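Local structure of anastral spindle 2, SAS 4 (Drosophila melanogaster, 4BY2) at residues G83-I88 against R96-N101. The protein is an engineered fusion of a proline-rich motif of Ana2 to the TCP domain of Sas-4, a centriole assembly protein that probably acts as an adaptor binding tubulin. Numbering follows the deposited sequence.
Sequences GNLKKI and RMLYFN
Leu85 and Leu98 form a hydrogen-bonded antiparallel pair, as do Lys87 and Arg96; the strand axes approach to 4.6 Å, and the non-hydrogen-bonded pair Lys86–Met97 lies between. The bond from Lys87 N to Arg96 O is nearly straight (2.8 Å). Just before strand 85-88, Asn84 continues the pairing through its side chain. Its CG stands beside its own backbone N (chi1 -64°), and OD1 accepts a hydrogen bond from Phe100 N at 3.2 Å, bent to 139°. The same oxygen sits at the edge of the Phe100 ring, near its plane, 3.2 Å from CD2, with amide and ring 5° apart. Against Tyr99 the amide is turned almost perpendicular, ND2 lying 3.6 Å from CD1, while this NH2 group donates to Met12 O of the Ana2 part. An alanine in place of Asn84 would probably leave Phe100 N and Met12 O without these partners and the loop after strand 94-98 less firmly tied to the segment before strand 85-88. The bend of Met97 at chi2 puts SD 3.8 Å from Lys86 CB, and that at chi3 brings CE near Lys86 NZ; its CG lies over one face of the Tyr99 ring, toward the rim. On the other face of the sheet Leu85 CB meets Leu98 CB at 4.1 Å, and Lys87 CB packs on Arg96 CG. Strands 76-79 and 104-108 flank the pair. This is a beta hairpin of the Sas-4 part, one step of the antiparallel meander that forms the extended beta structure of the TCP domain.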
ATOM      1  N   GLY A  83      10.498  22.757  -9.441  1.00 63.57           N
ATOM      2  CA  GLY A  83      11.144  22.541  -8.150  1.00 62.90           C
ATOM      3  C   GLY A  83      11.568  21.108  -7.892  1.00 65.44           C
ATOM      4  O   GLY A  83      12.198  20.830  -6.867  1.00 64.81           O
ATOM      5  N   ASN A  84      11.224  20.188  -8.818  1.00 61.25           N
ATOM      6  CA  ASN A  84      11.548  18.762  -8.719  1.00 60.69           C
ATOM      7  C   ASN A  84      13.025  18.472  -8.953  1.00 64.41           C
ATOM      8  O   ASN A  84      13.675  19.143  -9.760  1.00 64.17           O
ATOM      9  CB  ASN A  84      10.698  17.928  -9.692  1.00 59.00           C
ATOM     10  CG  ASN A  84       9.209  17.942  -9.438  1.00 67.99           C
ATOM     11  OD1 ASN A  84       8.710  18.510  -8.460  1.00 56.76           O
ATOM     12  ND2 ASN A  84       8.460  17.318 -10.333  1.00 57.09           N
ATOM     13  N   LEU A  85      13.539  17.445  -8.254  1.00 60.27           N
ATOM     14  CA  LEU A  85      14.913  16.970  -8.364  1.00 59.59           C
ATOM     15  C   LEU A  85      14.905  15.454  -8.608  1.00 62.72           C
ATOM     16  O   LEU A  85      14.600  14.681  -7.699  1.00 62.53           O
ATOM     17  CB  LEU A  85      15.744  17.366  -7.121  1.00 59.63           C
ATOM     18  CG  LEU A  85      17.183  16.816  -7.002  1.00 64.57           C
ATOM     19  CD1 LEU A  85      18.063  17.231  -8.186  1.00 64.60           C
ATOM     20  CD2 LEU A  85      17.821  17.240  -5.693  1.00 67.04           C
ATOM     21  N   LYS A  86      15.202  15.041  -9.850  1.00 58.44           N
ATOM     22  CA  LYS A  86      15.244  13.633 -10.237  1.00 57.90           C
ATOM     23  C   LYS A  86      16.687  13.131 -10.146  1.00 61.80           C
ATOM     24  O   LYS A  86      17.555  13.619 -10.870  1.00 61.51           O
ATOM     25  CB  LYS A  86      14.676  13.441 -11.654  1.00 59.90           C
ATOM     26  CG  LYS A  86      14.347  11.994 -12.005  1.00 71.77           C
ATOM     27  CD  LYS A  86      14.186  11.822 -13.508  1.00 81.84           C
ATOM     28  CE  LYS A  86      13.461  10.551 -13.877  1.00 93.85           C
ATOM     29  NZ  LYS A  86      11.985  10.699 -13.757  1.00104.55           N
ATOM     30  N   LYS A  87      16.944  12.173  -9.243  1.00 57.79           N
ATOM     31  CA  LYS A  87      18.273  11.586  -9.064  1.00 57.20           C
ATOM     32  C   LYS A  87      18.299  10.180  -9.660  1.00 60.91           C
ATOM     33  O   LYS A  87      17.471   9.346  -9.296  1.00 60.73           O
ATOM     34  CB  LYS A  87      18.682  11.569  -7.582  1.00 59.19           C
ATOM     35  CG  LYS A  87      19.017  12.944  -7.017  1.00 71.90           C
ATOM     36  CD  LYS A  87      19.511  12.871  -5.575  1.00 82.78           C
ATOM     37  CE  LYS A  87      21.018  12.785  -5.470  1.00 96.52           C
ATOM     38  NZ  LYS A  87      21.477  12.796  -4.056  1.00107.17           N
ATOM     39  N   ILE A  88      19.217   9.936 -10.605  1.00 57.13           N
ATOM     40  CA  ILE A  88      19.386   8.642 -11.272  1.00 56.76           C
ATOM     41  C   ILE A  88      20.745   8.064 -10.884  1.00 61.55           C
ATOM     42  O   ILE A  88      21.749   8.781 -10.931  1.00 61.39           O
ATOM     43  CB  ILE A  88      19.234   8.749 -12.821  1.00 59.54           C
ATOM     44  CG1 ILE A  88      17.959   9.530 -13.225  1.00 59.76           C
ATOM     45  CG2 ILE A  88      19.274   7.356 -13.483  1.00 60.11           C
ATOM     46  CD1 ILE A  88      17.937  10.055 -14.659  1.00 65.19           C
ATOM     47  N   ARG A  96      15.067   8.372  -8.035  1.00 60.79           N
ATOM     48  CA  ARG A  96      14.300   9.033  -6.976  1.00 60.47           C
ATOM     49  C   ARG A  96      13.934  10.476  -7.358  1.00 63.79           C
ATOM     50  O   ARG A  96      14.807  11.290  -7.666  1.00 63.40           O
ATOM     51  CB  ARG A  96      14.936   8.924  -5.570  1.00 60.74           C
ATOM     52  CG  ARG A  96      16.276   9.614  -5.341  1.00 74.14           C
ATOM     53  CD  ARG A  96      16.734   9.453  -3.899  1.00 87.82           C
ATOM     54  NE  ARG A  96      15.819  10.094  -2.947  1.00 98.93           N
ATOM     55  CZ  ARG A  96      15.780   9.831  -1.644  1.00113.62           C
ATOM     56  NH1 ARG A  96      16.598   8.930  -1.115  1.00102.60           N
ATOM     57  NH2 ARG A  96      14.917  10.464  -0.861  1.00 99.47           N
ATOM     58  N   MET A  97      12.619  10.757  -7.396  1.00 59.72           N
ATOM     59  CA  MET A  97      12.067  12.066  -7.732  1.00 58.97           C
ATOM     60  C   MET A  97      11.697  12.792  -6.444  1.00 62.21           C
ATOM     61  O   MET A  97      10.796  12.356  -5.728  1.00 61.75           O
ATOM     62  CB  MET A  97      10.851  11.922  -8.670  1.00 61.17           C
ATOM     63  CG  MET A  97      10.243  13.252  -9.113  1.00 64.77           C
ATOM     64  SD  MET A  97      11.116  14.090 -10.464  1.00 68.76           S
ATOM     65  CE  MET A  97      10.444  13.226 -11.866  1.00 65.33           C
ATOM     66  N   LEU A  98      12.417  13.882  -6.143  1.00 58.64           N
ATOM     67  CA  LEU A  98      12.185  14.723  -4.969  1.00 58.30           C
ATOM     68  C   LEU A  98      11.299  15.895  -5.408  1.00 61.44           C
ATOM     69  O   LEU A  98      11.801  16.884  -5.951  1.00 61.61           O
ATOM     70  CB  LEU A  98      13.516  15.219  -4.363  1.00 58.39           C
ATOM     71  CG  LEU A  98      14.384  14.172  -3.666  1.00 63.60           C
ATOM     72  CD1 LEU A  98      15.548  13.736  -4.553  1.00 63.72           C
ATOM     73  CD2 LEU A  98      14.922  14.705  -2.351  1.00 66.88           C
ATOM     74  N   TYR A  99       9.974  15.751  -5.226  1.00 56.65           N
ATOM     75  CA  TYR A  99       8.978  16.752  -5.616  1.00 55.90           C
ATOM     76  C   TYR A  99       9.055  18.032  -4.777  1.00 60.26           C
ATOM     77  O   TYR A  99       9.609  18.020  -3.675  1.00 59.65           O
ATOM     78  CB  TYR A  99       7.553  16.167  -5.560  1.00 56.38           C
ATOM     79  CG  TYR A  99       7.286  15.043  -6.537  1.00 57.14           C
ATOM     80  CD1 TYR A  99       6.839  15.308  -7.827  1.00 59.04           C
ATOM     81  CD2 TYR A  99       7.412  13.713  -6.149  1.00 57.50           C
ATOM     82  CE1 TYR A  99       6.565  14.274  -8.725  1.00 59.81           C
ATOM     83  CE2 TYR A  99       7.139  12.671  -7.036  1.00 58.19           C
ATOM     84  CZ  TYR A  99       6.716  12.956  -8.323  1.00 65.60           C
ATOM     85  OH  TYR A  99       6.456  11.932  -9.202  1.00 66.55           O
ATOM     86  N   PHE A 100       8.479  19.132  -5.309  1.00 57.47           N
ATOM     87  CA  PHE A 100       8.408  20.455  -4.675  1.00 57.42           C
ATOM     88  C   PHE A 100       7.665  20.436  -3.330  1.00 60.75           C
ATOM     89  O   PHE A 100       8.047  21.166  -2.412  1.00 60.16           O
ATOM     90  CB  PHE A 100       7.789  21.493  -5.631  1.00 59.41           C
ATOM     91  CG  PHE A 100       6.468  21.105  -6.264  1.00 61.27           C
ATOM     92  CD1 PHE A 100       5.262  21.428  -5.651  1.00 64.68           C
ATOM     93  CD2 PHE A 100       6.430  20.463  -7.497  1.00 63.61           C
ATOM     94  CE1 PHE A 100       4.043  21.075  -6.239  1.00 65.66           C
ATOM     95  CE2 PHE A 100       5.212  20.112  -8.086  1.00 66.65           C
ATOM     96  CZ  PHE A 100       4.025  20.425  -7.455  1.00 64.87           C
ATOM     97  N   ASN A 101       6.624  19.577  -3.211  1.00 56.78           N
ATOM     98  CA  ASN A 101       5.798  19.416  -2.007  1.00 56.12           C
ATOM     99  C   ASN A 101       6.389  18.423  -0.972  1.00 59.55           C
ATOM    100  O   ASN A 101       5.660  17.956  -0.091  1.00 59.45           O
ATOM    101  CB  ASN A 101       4.354  19.042  -2.397  1.00 55.14           C
ATOM    102  CG  ASN A 101       4.181  17.700  -3.082  1.00 69.24           C
ATOM    103  OD1 ASN A 101       5.118  17.105  -3.620  1.00 61.79           O
ATOM    104  ND2 ASN A 101       2.956  17.205  -3.101  1.00 57.83           N
TER